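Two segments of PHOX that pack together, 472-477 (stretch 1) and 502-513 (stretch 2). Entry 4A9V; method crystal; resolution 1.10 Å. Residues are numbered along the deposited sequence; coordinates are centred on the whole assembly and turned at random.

Stretch 1 (472-477) QNMFNS
Stretch 2, residues 502-513: DFAGMGNNQMLC

How do the two backbones meet? Stretch 1 has no regular structure but is extended from Met-474 to Asn-476, with phi/psi of -69/151 at Met-474, -154/171 at Phe-475 and -138/153 at Asn-476. Stretch 2 makes a type II turn from Phe-503 to Met-506, closed by Met-506 N to Phe-503 O at 3.0 Å, and enters a strand at Gln-510. The nearest CA atoms across the stretches are Phe-475 CA and Met-506 CA, 5.5 Å apart; together the stretches bury 475 Å².

What does Met-474 do with the largest covered surface? Its p, t, t side chain reaches the turn, where Met-474 CE lies 3.2 Å from Ala-504 O and 3.9 Å from Gly-505 CA. A methyl beside sulfur is slightly polarised and can lie close to a carbonyl oxygen in van der Waals contact. Gly-505, at phi/psi 96/-7, suits this place: a CB would sit 2.7 Å from Met-474 CE and jam against the preceding carbonyl.

How does Met-506 answer from the other side? Its m, t, t chain runs across stretch 1, placing Met-506 CE 4.0 Å from Met-474 CB, an apolar contact, and 3.4 Å from Phe-475 O. The polarizable sulfur accepts a weak hydrogen bond, Asn-476 ND2 to Met-506 SD 3.6 Å (Asn-476 chi1 p, chi2 97°). Asn-476 ND2 lies 3.6 Å from Phe-503 CD1, approaching that ring obliquely, while Ser-477 OG donates to Asn-476 OD1 at 3.0 Å.

What receives the ring of Phe-475? With chi1 60° and chi2 -86°, the ring meets Leu-512, whose CB points toward stretch 1 (chi1 m, chi2 99°). Leu-512 CD1 sits over one face, 4.1 Å from the Phe-475 ring centroid, in a CH-pi contact, and Leu-512 CD2 packs 3.6 Å from Phe-475 CD1. Gln-510 (p, t, chi3 -99°) brings OE1 within 3.6 Å of Phe-475 CB, while its NE2 donates to Asn-508 O at 3.1 Å and weakly to Met-506 O at 3.0 Å, tying the strand's start to the loop.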

ATOM      1  N   GLN A 472      26.181   2.835   9.092  1.00 10.42           N
ATOM      2  CA  GLN A 472      25.350   3.533  10.064  1.00 10.72           C
ATOM      3  C   GLN A 472      23.867   3.541   9.690  1.00 11.86           C
ATOM      4  O   GLN A 472      23.027   3.338  10.565  1.00 13.09           O
ATOM      5  CB  GLN A 472      25.850   4.956  10.306  1.00 10.55           C
ATOM      6  CG  GLN A 472      25.223   5.595  11.545  1.00 13.03           C
ATOM      7  CD  GLN A 472      23.765   6.001  11.353  1.00 13.33           C
ATOM      8  OE1 GLN A 472      23.350   6.376  10.255  1.00 13.87           O
ATOM      9  NE2 GLN A 472      23.010   6.031  12.445  1.00 13.95           N
ATOM     10  N   ASN A 473      23.541   3.766   8.414  1.00  9.49           N
ATOM     11  CA  ASN A 473      22.158   4.046   8.012  1.00  9.07           C
ATOM     12  C   ASN A 473      21.447   2.888   7.318  1.00  8.66           C
ATOM     13  O   ASN A 473      20.304   3.031   6.890  1.00  9.88           O
ATOM     14  CB  ASN A 473      22.076   5.298   7.132  1.00  9.80           C
ATOM     15  CG  ASN A 473      22.570   5.060   5.716  1.00  8.77           C
ATOM     16  OD1 ASN A 473      22.999   3.963   5.378  1.00 10.18           O
ATOM     17  ND2 ASN A 473      22.570   6.110   4.900  1.00  9.97           N
ATOM     18  N   MET A 474      22.087   1.729   7.257  1.00  8.70           N
ATOM     19  CA  MET A 474      21.611   0.678   6.375  1.00  8.81           C
ATOM     20  C   MET A 474      20.276   0.083   6.823  1.00  8.07           C
ATOM     21  O   MET A 474      19.961  -0.010   8.014  1.00  9.60           O
ATOM     22  CB  MET A 474      22.664  -0.413   6.215  1.00  9.00           C
ATOM     23  CG  MET A 474      23.127  -1.017   7.519  1.00  9.75           C
ATOM     24  SD  MET A 474      24.342  -2.303   7.209  1.00 10.79           S
ATOM     25  CE  MET A 474      24.633  -2.857   8.886  1.00 12.00           C
ATOM     26  N   PHE A 475      19.529  -0.389   5.830  1.00  8.06           N
ATOM     27  CA  PHE A 475      18.179  -0.914   6.006  1.00  8.06           C
ATOM     28  C   PHE A 475      17.901  -1.921   4.890  1.00  7.75           C
ATOM     29  O   PHE A 475      18.677  -2.038   3.941  1.00  8.24           O
ATOM     30  CB  PHE A 475      17.158   0.231   5.955  1.00  8.40           C
ATOM     31  CG  PHE A 475      17.163   0.992   4.656  1.00  8.27           C
ATOM     32  CD1 PHE A 475      18.039   2.057   4.456  1.00  8.25           C
ATOM     33  CD2 PHE A 475      16.313   0.624   3.619  1.00  8.08           C
ATOM     34  CE1 PHE A 475      18.048   2.740   3.251  1.00  8.59           C
ATOM     35  CE2 PHE A 475      16.341   1.297   2.407  1.00  9.09           C
ATOM     36  CZ  PHE A 475      17.218   2.348   2.218  1.00  9.44           C
ATOM     37  N   ASN A 476      16.795  -2.640   4.985  1.00  8.00           N
ATOM     38  CA  ASN A 476      16.411  -3.528   3.895  1.00  7.71           C
ATOM     39  C   ASN A 476      14.923  -3.470   3.618  1.00  7.33           C
ATOM     40  O   ASN A 476      14.124  -3.137   4.504  1.00  8.05           O
ATOM     41  CB  ASN A 476      16.876  -4.970   4.152  1.00  8.29           C
ATOM     42  CG  ASN A 476      15.995  -5.711   5.134  1.00  8.30           C
ATOM     43  OD1 ASN A 476      15.099  -6.463   4.741  1.00  8.95           O
ATOM     44  ND2 ASN A 476      16.284  -5.551   6.429  1.00  8.75           N
ATOM     45  N   SER A 477      14.567  -3.761   2.370  1.00  7.38           N
ATOM     46  CA  SER A 477      13.183  -3.895   1.937  1.00  6.86           C
ATOM     47  C   SER A 477      12.385  -2.608   2.167  1.00  7.09           C
ATOM     48  O   SER A 477      11.333  -2.615   2.810  1.00  7.12           O
ATOM     49  CB  SER A 477      12.515  -5.073   2.641  1.00  7.26           C
ATOM     50  OG  SER A 477      13.237  -6.275   2.424  1.00  8.54           O
ATOM     51  N   ASP A 502      22.619 -11.689   6.583  1.00 12.83           N
ATOM     52  CA  ASP A 502      22.615 -10.607   5.595  1.00 11.49           C
ATOM     53  C   ASP A 502      22.117  -9.296   6.202  1.00 10.71           C
ATOM     54  O   ASP A 502      22.330  -8.225   5.636  1.00 10.37           O
ATOM     55  CB  ASP A 502      21.737 -10.962   4.390  1.00 12.61           C
ATOM     56  CG  ASP A 502      22.437 -11.854   3.382  1.00 13.84           C
ATOM     57  OD1 ASP A 502      23.679 -11.984   3.433  1.00 15.37           O
ATOM     58  OD2 ASP A 502      21.751 -12.311   2.444  1.00 15.83           O
ATOM     59  N   PHE A 503      21.455  -9.383   7.351  1.00 10.63           N
ATOM     60  CA  PHE A 503      20.773  -8.235   7.934  1.00 10.46           C
ATOM     61  C   PHE A 503      21.406  -7.834   9.263  1.00 10.60           C
ATOM     62  O   PHE A 503      20.872  -6.994   9.978  1.00 10.81           O
ATOM     63  CB  PHE A 503      19.288  -8.557   8.109  1.00 10.46           C
ATOM     64  CG  PHE A 503      18.652  -9.113   6.866  1.00 10.02           C
ATOM     65  CD1 PHE A 503      18.466  -8.299   5.760  1.00 10.38           C
ATOM     66  CD2 PHE A 503      18.474 -10.480   6.717  1.00 10.98           C
ATOM     67  CE1 PHE A 503      18.008  -8.823   4.565  1.00 10.80           C
ATOM     68  CE2 PHE A 503      18.010 -11.009   5.528  1.00 12.11           C
ATOM     69  CZ  PHE A 503      17.807 -10.184   4.438  1.00 11.85           C
ATOM     70  N   ALA A 504      22.608  -8.335   9.528  1.00 11.29           N
ATOM     71  CA  ALA A 504      23.307  -7.984  10.765  1.00 12.33           C
ATOM     72  C   ALA A 504      23.514  -6.478  10.829  1.00 10.81           C
ATOM     73  O   ALA A 504      24.101  -5.889   9.922  1.00 11.76           O
ATOM     74  CB  ALA A 504      24.640  -8.712  10.851  1.00 13.61           C
ATOM     75  N   GLY A 505      23.058  -5.869  11.921  1.00 10.71           N
ATOM     76  CA  GLY A 505      23.223  -4.439  12.124  1.00 10.72           C
ATOM     77  C   GLY A 505      22.036  -3.589  11.707  1.00 10.41           C
ATOM     78  O   GLY A 505      22.039  -2.381  11.923  1.00 12.40           O
ATOM     79  N   MET A 506      21.038  -4.198  11.077  1.00  9.88           N
ATOM     80  CA  MET A 506      19.889  -3.434  10.592  1.00  9.07           C
ATOM     81  C   MET A 506      18.762  -3.294  11.613  1.00  9.69           C
ATOM     82  O   MET A 506      17.926  -2.402  11.497  1.00 10.32           O
ATOM     83  CB  MET A 506      19.361  -4.047   9.304  1.00  9.41           C
ATOM     84  CG  MET A 506      20.331  -3.846   8.159  1.00  9.67           C
ATOM     85  SD  MET A 506      19.819  -4.699   6.660  1.00  9.71           S
ATOM     86  CE  MET A 506      20.988  -3.994   5.500  1.00  9.38           C
ATOM     87  N   GLY A 507      18.699  -4.204  12.579  1.00 10.46           N
ATOM     88  CA  GLY A 507      17.686  -4.123  13.626  1.00 10.83           C
ATOM     89  C   GLY A 507      16.255  -4.271  13.133  1.00  9.71           C
ATOM     90  O   GLY A 507      15.992  -4.887  12.100  1.00  9.73           O
ATOM     91  N   ASN A 508      15.338  -3.661  13.877  1.00  9.55           N
ATOM     92  CA  ASN A 508      13.908  -3.721  13.598  1.00  8.60           C
ATOM     93  C   ASN A 508      13.565  -2.870  12.376  1.00  8.11           C
ATOM     94  O   ASN A 508      14.357  -2.015  11.958  1.00  8.58           O
ATOM     95  CB  ASN A 508      13.127  -3.207  14.811  1.00  8.53           C
ATOM     96  CG  ASN A 508      13.147  -4.163  15.991  1.00 10.63           C
ATOM     97  OD1 ASN A 508      13.687  -5.268  15.927  1.00 12.36           O
ATOM     98  ND2 ASN A 508      12.537  -3.731  17.085  1.00 11.62           N
ATOM     99  N   ASN A 509      12.336  -3.013  11.892  1.00  8.05           N
ATOM    100  CA  ASN A 509      11.863  -2.148  10.825  1.00  7.22           C
ATOM    101  C   ASN A 509      11.776  -0.700  11.276  1.00  8.47           C
ATOM    102  O   ASN A 509      11.779  -0.391  12.471  1.00  9.17           O
ATOM    103  CB  ASN A 509      10.526  -2.656  10.288  1.00  7.73           C
ATOM    104  CG  ASN A 509      10.709  -3.775   9.296  1.00  7.73           C
ATOM    105  OD1 ASN A 509      11.485  -3.638   8.349  1.00  8.49           O
ATOM    106  ND2 ASN A 509      10.039  -4.899   9.521  1.00 10.46           N
ATOM    107  N   GLN A 510      11.808   0.197  10.303  1.00  8.33           N
ATOM    108  CA  GLN A 510      12.254   1.548  10.559  1.00  8.93           C
ATOM    109  C   GLN A 510      11.759   2.521   9.508  1.00  6.95           C
ATOM    110  O   GLN A 510      11.152   2.131   8.500  1.00  7.46           O
ATOM    111  CB  GLN A 510      13.764   1.554  10.621  1.00 10.49           C
ATOM    112  CG  GLN A 510      14.421   1.073   9.351  1.00 10.35           C
ATOM    113  CD  GLN A 510      15.898   0.786   9.542  1.00 10.50           C
ATOM    114  OE1 GLN A 510      16.756   1.614   9.204  1.00  9.72           O
ATOM    115  NE2 GLN A 510      16.204  -0.400  10.055  1.00 12.92           N
ATOM    116  N   MET A 511      11.949   3.798   9.800  1.00  7.07           N
ATOM    117  CA  MET A 511      11.664   4.857   8.858  1.00  6.35           C
ATOM    118  C   MET A 511      12.896   5.728   8.733  1.00  7.06           C
ATOM    119  O   MET A 511      13.534   6.070   9.732  1.00  7.27           O
ATOM    120  CB  MET A 511      10.451   5.681   9.312  1.00  7.48           C
ATOM    121  CG  MET A 511      10.059   6.796   8.344  1.00  8.26           C
ATOM    122  SD  MET A 511       8.388   7.430   8.594  1.00  9.16           S
ATOM    123  CE  MET A 511       8.558   8.181  10.206  1.00 11.28           C
ATOM    124  N   LEU A 512      13.212   6.093   7.497  1.00  6.58           N
ATOM    125  CA  LEU A 512      14.350   6.936   7.183  1.00  6.72           C
ATOM    126  C   LEU A 512      13.880   8.155   6.399  1.00  6.51           C
ATOM    127  O   LEU A 512      12.730   8.228   5.962  1.00  7.33           O
ATOM    128  CB  LEU A 512      15.399   6.152   6.373  1.00  7.38           C
ATOM    129  CG  LEU A 512      15.813   4.805   6.987  1.00  7.64           C
ATOM    130  CD1 LEU A 512      15.091   3.634   6.336  1.00  7.41           C
ATOM    131  CD2 LEU A 512      17.325   4.605   6.929  1.00  8.77           C
ATOM    132  N   CYS A 513      14.759   9.137   6.289  1.00  7.22           N
ATOM    133  CA  CYS A 513      14.467  10.352   5.561  1.00  7.38           C
ATOM    134  C   CYS A 513      15.610  10.635   4.603  1.00  7.65           C
ATOM    135  O   CYS A 513      16.777  10.504   4.964  1.00  8.79           O
ATOM    136  CB  CYS A 513      14.302  11.516   6.538  1.00  8.34           C
ATOM    137  SG  CYS A 513      13.542  12.988   5.816  1.00 10.22           S
TER